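Putative hydrolase (Agrobacterium vitis, PDB 3LLC) probably acts as an alpha/beta-fold thioesterase and esterase, removing fatty acyl groups from proteins and cleaving the acyl-glucuronide of mycophenolic acid. Local coordinates at residues A[218-223]-A[245-250]; A[55-60]-A[253-258]. All coordinates share one frame; numbering follows the deposited sequence. Where two conformers were deposited one is given.

Contact 1 (A[218-223]-A[245-250])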
ATOM      1  N   PRO A 218     -16.806   3.249   5.456  1.00 19.41           N
ATOM      2  CA  PRO A 218     -17.721   3.365   4.332  1.00 19.99           C
ATOM      3  C   PRO A 218     -17.081   3.165   2.941  1.00 23.26           C
ATOM      4  O   PRO A 218     -17.815   3.154   1.965  1.00 22.67           O
ATOM      5  CB  PRO A 218     -18.264   4.817   4.468  1.00 19.72           C
ATOM      6  CG  PRO A 218     -17.054   5.554   4.970  1.00 22.03           C
ATOM      7  CD  PRO A 218     -16.259   4.564   5.833  1.00 21.01           C
ATOM      8  N   ASP A 219     -15.762   2.982   2.864  1.00 21.66           N
ATOM      9  CA  ASP A 219     -15.023   2.869   1.599  1.00 22.81           C
ATOM     10  C   ASP A 219     -14.598   1.424   1.297  1.00 25.04           C
ATOM     11  O   ASP A 219     -14.865   0.925   0.214  1.00 25.08           O
ATOM     12  CB  ASP A 219     -13.771   3.727   1.645  1.00 25.04           C
ATOM     13  CG  ASP A 219     -14.086   5.216   1.878  1.00 30.76           C
ATOM     14  OD1 ASP A 219     -15.163   5.681   1.456  1.00 30.78           O
ATOM     15  OD2 ASP A 219     -13.280   5.887   2.532  1.00 37.78           O
ATOM     16  N   VAL A 220     -13.950   0.778   2.268  1.00 23.73           N
ATOM     17  CA  VAL A 220     -13.646  -0.666   2.203  1.00 22.38           C
ATOM     18  C   VAL A 220     -14.504  -1.412   3.268  1.00 22.54           C
ATOM     19  O   VAL A 220     -14.215  -1.313   4.441  1.00 21.81           O
ATOM     20  CB  VAL A 220     -12.130  -0.923   2.437  1.00 24.92           C
ATOM     21  CG1 VAL A 220     -11.825  -2.449   2.459  1.00 25.67           C
ATOM     22  CG2 VAL A 220     -11.286  -0.234   1.347  1.00 26.76           C
ATOM     23  N   PRO A 221     -15.581  -2.112   2.865  1.00 22.58           N
ATOM     24  CA  PRO A 221     -16.444  -2.814   3.822  1.00 22.40           C
ATOM     25  C   PRO A 221     -15.631  -3.835   4.610  1.00 21.84           C
ATOM     26  O   PRO A 221     -14.744  -4.445   4.023  1.00 21.80           O
ATOM     27  CB  PRO A 221     -17.476  -3.539   2.950  1.00 25.68           C
ATOM     28  CG  PRO A 221     -17.234  -3.126   1.559  1.00 29.96           C
ATOM     29  CD  PRO A 221     -15.981  -2.340   1.468  1.00 24.41           C
ATOM     30  N   TYR A 222     -15.915  -4.006   5.899  1.00 21.45           N
ATOM     31  CA  TYR A 222     -15.111  -4.942   6.705  1.00 20.02           C
ATOM     32  C   TYR A 222     -15.194  -6.374   6.137  1.00 19.65           C
ATOM     33  O   TYR A 222     -14.272  -7.167   6.327  1.00 21.90           O
ATOM     34  CB  TYR A 222     -15.517  -4.903   8.189  1.00 19.33           C
ATOM     35  CG  TYR A 222     -16.814  -5.584   8.497  1.00 20.13           C
ATOM     36  CD1 TYR A 222     -16.857  -6.955   8.790  1.00 18.46           C
ATOM     37  CD2 TYR A 222     -18.023  -4.871   8.516  1.00 19.86           C
ATOM     38  CE1 TYR A 222     -18.053  -7.587   9.039  1.00 22.49           C
ATOM     39  CE2 TYR A 222     -19.226  -5.509   8.771  1.00 22.58           C
ATOM     40  CZ  TYR A 222     -19.228  -6.870   9.043  1.00 25.98           C
ATOM     41  OH  TYR A 222     -20.414  -7.511   9.298  1.00 25.94           O
ATOM     42  N   GLN A 223     -16.305  -6.697   5.468  1.00 19.43           N
ATOM     43  CA  GLN A 223     -16.481  -8.023   4.804  1.00 21.20           C
ATOM     44  C   GLN A 223     -15.356  -8.298   3.773  1.00 20.45           C
ATOM     45  O   GLN A 223     -15.031  -9.474   3.470  1.00 20.99           O
ATOM     46  CB  GLN A 223     -17.854  -8.118   4.121  1.00 20.57           C
ATOM     47  CG  GLN A 223     -19.078  -8.082   5.090  1.00 23.72           C
ATOM     48  CD  GLN A 223     -19.649  -6.670   5.376  1.00 23.22           C
ATOM     49  OE1 GLN A 223     -18.963  -5.636   5.245  1.00 20.43           O
ATOM     50  NE2 GLN A 223     -20.911  -6.643   5.833  1.00 23.89           N
ATOM     51  N   GLY A 245     -14.268   1.746  14.151  1.00 16.16           N
ATOM     52  CA  GLY A 245     -13.224   2.287  13.308  1.00 18.34           C
ATOM     53  C   GLY A 245     -13.686   2.680  11.904  1.00 19.68           C
ATOM     54  O   GLY A 245     -14.534   2.001  11.318  1.00 18.82           O
ATOM     55  N   ASP A 246     -13.158   3.801  11.376  1.00 20.27           N
ATOM     56  CA  ASP A 246     -13.514   4.265  10.037  1.00 20.25           C
ATOM     57  C   ASP A 246     -12.411   3.949   9.067  1.00 22.88           C
ATOM     58  O   ASP A 246     -11.519   3.155   9.403  1.00 21.21           O
ATOM     59  CB  ASP A 246     -13.930   5.754  10.057  1.00 21.38           C
ATOM     60  CG  ASP A 246     -12.790   6.695  10.392  1.00 24.36           C
ATOM     61  OD1 ASP A 246     -11.610   6.354  10.300  1.00 23.09           O
ATOM     62  OD2 ASP A 246     -13.089   7.838  10.734  1.00 24.75           O
ATOM     63  N   HIS A 247     -12.447   4.509   7.852  1.00 19.49           N
ATOM     64  CA  HIS A 247     -11.445   4.130   6.848  1.00 21.28           C
ATOM     65  C   HIS A 247     -10.016   4.609   7.206  1.00 23.73           C
ATOM     66  O   HIS A 247      -9.049   3.967   6.848  1.00 24.66           O
ATOM     67  CB  HIS A 247     -11.802   4.618   5.424  1.00 20.98           C
ATOM     68  CG  HIS A 247     -10.891   4.063   4.370  1.00 21.67           C
ATOM     69  ND1 HIS A 247     -10.714   2.710   4.196  1.00 21.31           N
ATOM     70  CD2 HIS A 247     -10.072   4.674   3.474  1.00 24.97           C
ATOM     71  CE1 HIS A 247      -9.826   2.506   3.225  1.00 27.51           C
ATOM     72  NE2 HIS A 247      -9.440   3.681   2.756  1.00 25.82           N
ATOM     73  N   ARG A 248      -9.900   5.735   7.886  1.00 22.56           N
ATOM     74  CA  ARG A 248      -8.566   6.319   8.149  1.00 28.27           C
ATOM     75  C   ARG A 248      -7.801   5.636   9.304  1.00 28.57           C
ATOM     76  O   ARG A 248      -6.551   5.610   9.286  1.00 26.05           O
ATOM     77  CB  ARG A 248      -8.707   7.824   8.451  1.00 29.01           C
ATOM     78  CG  ARG A 248      -9.010   8.682   7.198  1.00 37.36           C
ATOM     79  CD  ARG A 248      -9.348  10.152   7.587  1.00 31.89           C
ATOM     80  N   LEU A 249      -8.550   5.082  10.282  1.00 23.73           N
ATOM     81  CA  LEU A 249      -7.957   4.387  11.442  1.00 23.27           C
ATOM     82  C   LEU A 249      -6.747   5.158  11.981  1.00 24.77           C
ATOM     83  O   LEU A 249      -5.635   4.622  12.046  1.00 23.53           O
ATOM     84  CB  LEU A 249      -7.537   2.952  11.055  1.00 24.19           C
ATOM     85  CG  LEU A 249      -8.631   1.923  10.814  1.00 28.27           C
ATOM     86  CD1 LEU A 249      -8.035   0.518  10.501  1.00 24.97           C
ATOM     87  CD2 LEU A 249      -9.652   1.823  11.964  1.00 20.37           C
ATOM     88  N   SER A 250      -6.960   6.431  12.322  1.00 21.54           N
ATOM     89  CA  SER A 250      -5.876   7.321  12.748  1.00 24.84           C
ATOM     90  C   SER A 250      -6.164   8.056  14.060  1.00 23.35           C
ATOM     91  O   SER A 250      -5.470   9.015  14.415  1.00 23.86           O
ATOM     92  CB  SER A 250      -5.538   8.324  11.606  1.00 26.81           C
ATOM     93  OG  SER A 250      -6.671   9.126  11.307  1.00 27.18           O
TER
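D219 and V220 pack against the imidazole of H247 by van der Waals and CH-pi contact, and no hydrogen bond passes between 218-223 and 245-250. The backbones come nearest at D219 and H247, with CA atoms 6.5 Å apart. D219 CB sits over one face of the ring, 4.1 Å from its centroid and 14° off the normal, which meets the geometry of a CH-pi contact. From there the carboxylate reaches back over the root of the ring: D219 OD2 is 3.5 Å from H247 CB, and the carboxylate and ring planes stand 77° apart. V220 adds one methyl, its CG2 lying 3.6 Å from H247 CE1 and meeting the ring obliquely. P218 is looser, its CD 4.3 Å from H247 N.

D219 OD2 and both ring nitrogens of H247 have their partners outside the two segments. D219 OD2 is hydrogen-bonded to Y178 OH and stays 4.4 Å from H247 ND1. CG anti to the backbone N (chi1 -172°) sets the H247 imidazole where D219 CB lies over its face, while ND1 bonds D217 OD2 and NE2 bonds S114 OG; two bonds therefore fix the ring's rotation. D217 OD1 also accepts from the backbone N of D219 and of V220, tying the turn to the same carboxylate. Within 245-250, D246 OD1 receives weak bonds from R248 N and L249 N, bracing the loop that bears H247.

S114, H247 and D217 have the geometry of a Ser-His-Asp triad, with S114 on a probable nucleophile elbow. The contact thus joins the two loops that carry the probable triad acid and histidine, one leading from strand 209-214 to helix 222-230, the other from strand 237-242 to helix 252-266.

Contact 2 (A[55-60]-A[253-258])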
ATOM      1  N   ALA A  55       1.920   7.269   8.297  1.00 21.07           N
ATOM      2  CA  ALA A  55       3.296   7.151   7.778  1.00 22.46           C
ATOM      3  C   ALA A  55       4.318   7.694   8.762  1.00 22.29           C
ATOM      4  O   ALA A  55       5.350   7.034   9.033  1.00 21.72           O
ATOM      5  CB  ALA A  55       3.453   7.829   6.395  1.00 18.28           C
ATOM      6  N   LEU A  56       4.042   8.889   9.322  1.00 21.86           N
ATOM      7  CA  LEU A  56       4.943   9.502  10.288  1.00 20.12           C
ATOM      8  C   LEU A  56       5.060   8.668  11.570  1.00 21.02           C
ATOM      9  O   LEU A  56       6.150   8.625  12.187  1.00 20.81           O
ATOM     10  CB  LEU A  56       4.503  10.942  10.658  1.00 20.13           C
ATOM     11  CG  LEU A  56       4.672  12.037   9.595  1.00 27.52           C
ATOM     12  CD1 LEU A  56       4.066  13.400  10.112  1.00 28.59           C
ATOM     13  CD2 LEU A  56       6.143  12.217   9.199  1.00 29.29           C
ATOM     14  N   GLU A  57       3.940   8.051  11.983  1.00 19.51           N
ATOM     15  CA  GLU A  57       3.919   7.189  13.163  1.00 22.23           C
ATOM     16  C   GLU A  57       4.759   5.925  12.967  1.00 21.50           C
ATOM     17  O   GLU A  57       5.474   5.509  13.904  1.00 21.12           O
ATOM     18  CB  GLU A  57       2.486   6.833  13.591  1.00 20.89           C
ATOM     19  CG  GLU A  57       1.751   8.045  14.229  1.00 23.11           C
ATOM     20  CD  GLU A  57       2.201   8.420  15.627  1.00 28.88           C
ATOM     21  OE1 GLU A  57       2.892   7.643  16.334  1.00 28.15           O
ATOM     22  OE2 GLU A  57       1.816   9.519  16.072  1.00 33.95           O
HETATM   23  N   MSE A  58       4.665   5.342  11.782  1.00 21.73           N
HETATM   24  CA  MSE A  58       5.505   4.152  11.414  1.00 23.11           C
HETATM   25  C   MSE A  58       6.980   4.541  11.537  1.00 22.79           C
HETATM   26  O   MSE A  58       7.737   3.859  12.192  1.00 23.73           O
HETATM   27  CB  MSE A  58       5.236   3.664   9.992  1.00 21.39           C
HETATM   28  CG  MSE A  58       5.948   2.321   9.636  1.00 25.20           C
HETATM   29 SE   MSE A  58       6.282   2.038   7.797  0.75 19.51          SE
HETATM   30  CE  MSE A  58       7.667   3.394   7.638  1.00 21.23           C
ATOM     31  N   ASP A  59       7.376   5.639  10.907  1.00 23.49           N
ATOM     32  CA  ASP A  59       8.747   6.153  11.026  1.00 24.73           C
ATOM     33  C   ASP A  59       9.203   6.404  12.478  1.00 25.62           C
ATOM     34  O   ASP A  59      10.343   6.051  12.842  1.00 21.94           O
ATOM     35  CB  ASP A  59       8.916   7.426  10.213  1.00 26.37           C
ATOM     36  CG  ASP A  59      10.314   8.040  10.377  1.00 30.76           C
ATOM     37  OD1 ASP A  59      11.269   7.538   9.743  1.00 27.44           O
ATOM     38  OD2 ASP A  59      10.460   9.004  11.153  1.00 26.30           O
ATOM     39  N   ASP A  60       8.331   7.018  13.300  1.00 24.09           N
ATOM     40  CA  ASP A  60       8.640   7.312  14.695  1.00 24.53           C
ATOM     41  C   ASP A  60       8.864   6.022  15.509  1.00 23.41           C
ATOM     42  O   ASP A  60       9.831   5.927  16.281  1.00 23.94           O
ATOM     43  CB  ASP A  60       7.524   8.139  15.343  1.00 23.96           C
ATOM     44  CG  ASP A  60       7.823   8.494  16.772  1.00 26.72           C
ATOM     45  OD1 ASP A  60       8.617   9.424  16.991  1.00 25.37           O
ATOM     46  OD2 ASP A  60       7.288   7.825  17.676  1.00 24.42           O
ATOM     47  N   GLN A 253      -6.114   5.730  19.805  1.00 20.77           N
ATOM     48  CA  GLN A 253      -6.279   4.271  20.025  1.00 21.22           C
ATOM     49  C   GLN A 253      -5.950   3.413  18.788  1.00 21.53           C
ATOM     50  O   GLN A 253      -5.404   2.328  18.940  1.00 22.48           O
ATOM     51  CB  GLN A 253      -7.688   3.942  20.537  1.00 21.03           C
ATOM     52  CG  GLN A 253      -8.791   4.232  19.495  1.00 25.50           C
ATOM     53  CD  GLN A 253     -10.141   3.782  19.959  1.00 33.57           C
ATOM     54  OE1 GLN A 253     -10.467   2.581  19.869  1.00 31.96           O
ATOM     55  NE2 GLN A 253     -10.952   4.727  20.444  1.00 27.89           N
ATOM     56  N   ASP A 254      -6.287   3.876  17.575  1.00 19.04           N
ATOM     57  CA  ASP A 254      -5.967   3.175  16.344  1.00 20.20           C
ATOM     58  C   ASP A 254      -4.445   3.143  16.073  1.00 21.13           C
ATOM     59  O   ASP A 254      -3.897   2.116  15.661  1.00 21.33           O
ATOM     60  CB  ASP A 254      -6.677   3.797  15.117  1.00 18.38           C
ATOM     61  CG  ASP A 254      -8.206   3.805  15.238  1.00 28.36           C
ATOM     62  OD1 ASP A 254      -8.795   2.788  15.672  1.00 22.62           O
ATOM     63  OD2 ASP A 254      -8.821   4.846  14.889  1.00 21.63           O
ATOM     64  N   ILE A 255      -3.790   4.271  16.274  1.00 20.17           N
ATOM     65  CA  ILE A 255      -2.332   4.377  16.115  1.00 19.71           C
ATOM     66  C   ILE A 255      -1.615   3.440  17.105  1.00 20.27           C
ATOM     67  O   ILE A 255      -0.673   2.747  16.679  1.00 22.85           O
ATOM     68  CB  ILE A 255      -1.886   5.838  16.277  1.00 18.20           C
ATOM     69  CG1 ILE A 255      -2.410   6.697  15.108  1.00 20.85           C
ATOM     70  CG2 ILE A 255      -0.325   5.988  16.364  1.00 20.29           C
ATOM     71  CD1 ILE A 255      -2.048   6.242  13.717  1.00 26.20           C
ATOM     72  N   ASP A 256      -2.103   3.366  18.360  1.00 19.17           N
ATOM     73  CA  ASP A 256      -1.562   2.432  19.359  0.50 20.58           C
ATOM     74  C   ASP A 256      -1.656   0.983  18.862  1.00 21.38           C
ATOM     75  O   ASP A 256      -0.686   0.229  18.976  1.00 20.67           O
ATOM     76  CB  ASP A 256      -2.278   2.550  20.703  0.50 20.01           C
ATOM     77  CG  ASP A 256      -1.941   3.835  21.458  0.50 19.81           C
ATOM     78  OD1 ASP A 256      -1.025   4.570  21.061  0.50 24.17           O
ATOM     79  OD2 ASP A 256      -2.596   4.095  22.472  0.50 24.45           O
ATOM     80  N   ARG A 257      -2.823   0.581  18.313  1.00 21.03           N
ATOM     81  CA  ARG A 257      -2.963  -0.787  17.762  1.00 22.28           C
ATOM     82  C   ARG A 257      -2.016  -1.033  16.585  1.00 22.93           C
ATOM     83  O   ARG A 257      -1.418  -2.109  16.468  1.00 21.92           O
ATOM     84  CB  ARG A 257      -4.413  -1.110  17.325  1.00 22.78           C
ATOM     85  CG  ARG A 257      -5.309  -1.618  18.446  1.00 23.02           C
ATOM     86  CD  ARG A 257      -6.736  -1.960  17.918  1.00 25.44           C
ATOM     87  NE  ARG A 257      -7.477  -0.728  17.640  1.00 24.93           N
ATOM     88  CZ  ARG A 257      -8.179  -0.037  18.525  1.00 23.66           C
ATOM     89  NH1 ARG A 257      -8.328  -0.470  19.777  1.00 23.40           N
ATOM     90  NH2 ARG A 257      -8.764   1.110  18.154  1.00 25.02           N
HETATM   91  N   MSE A 258      -1.886  -0.058  15.689  1.00 20.10           N
HETATM   92  CA  MSE A 258      -1.005  -0.221  14.527  1.00 22.65           C
HETATM   93  C   MSE A 258       0.472  -0.324  14.977  1.00 21.84           C
HETATM   94  O   MSE A 258       1.231  -1.152  14.463  1.00 22.11           O
HETATM   95  CB  MSE A 258      -1.135   0.973  13.569  1.00 21.64           C
HETATM   96  CG  MSE A 258      -0.313   0.810  12.307  1.00 22.70           C
HETATM   97 SE   MSE A 258      -0.279   2.457  11.200  0.75 23.60          SE
HETATM   98  CE  MSE A 258       0.832   3.457  12.247  1.00 23.18           C
TER
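Helices 53-65 and 252-266 meet here at a signed crossing angle of -45°, measured on segments 55-60 and 253-258. The segment axes approach to 10.8 Å, a spacing bridged by side chains, one of which reaches the opposite backbone. E57 and I255 form the nearest backbone pair, with CA atoms 7.5 Å apart; M58 CA and M258 CA follow at 8.4 Å.

Most of the packing is made by E57 and I255, which cross at about a right angle. The I255 CG2 methyl presses on the flank of the glutamate, 3.6 Å from E57 CG and equally close to CD and OE1, so it touches both the methylene and the carboxylate. A bend at chi2 (-73°) folds the E57 chain across this methyl instead of extending it. The acid end has a further partner: E57 OE1 forms a salt bridge with R259 NH1, one residue beyond 253-258 on the same helix. R259 NH1 also pairs with D60 OD2, so this arginine links two acids of helix 53-65 to helix 252-266.

M258, a selenomethionine, reaches across with its terminal methyl, CE, 4.0 Å from E57 CB and 4.3 Å from the backbone N of M58. M58, also a selenomethionine, instead sends its side chain to C40 and W42 of strand 39-43. On the other helix, R257 NH2 donates an almost straight bond (172°) to Q253 OE1, in the carbonyl plane and on a lone pair, and makes a salt bridge to D254 OD1.

Two helices packed side by side along a central, largely parallel sheet, held together by methyl packing and the salt bridges of R259, fit the layered architecture of the alpha/beta hydrolase fold.

In the fold
The two contacts have centres 16 Å apart and each lies about 15 Å from the centre of the chain. In sequence, 55-60 comes first, then both segments of contact 1, and 253-258 last, so contact 2 brackets contact 1 along the chain. They join directly where the loop 245-250 runs into helix 252-266: L249 O is 3.3 Å from D254 CB, and S250 O lies 3.9 Å from I255 CG1. The loops of contact 1 follow neighbouring strands 209-214 and 237-242 of the mixed sheet, whereas contact 2 pairs two of its flanking helices. The loop carrying the probable catalytic histidine thus leads straight into a helix packed against 53-65.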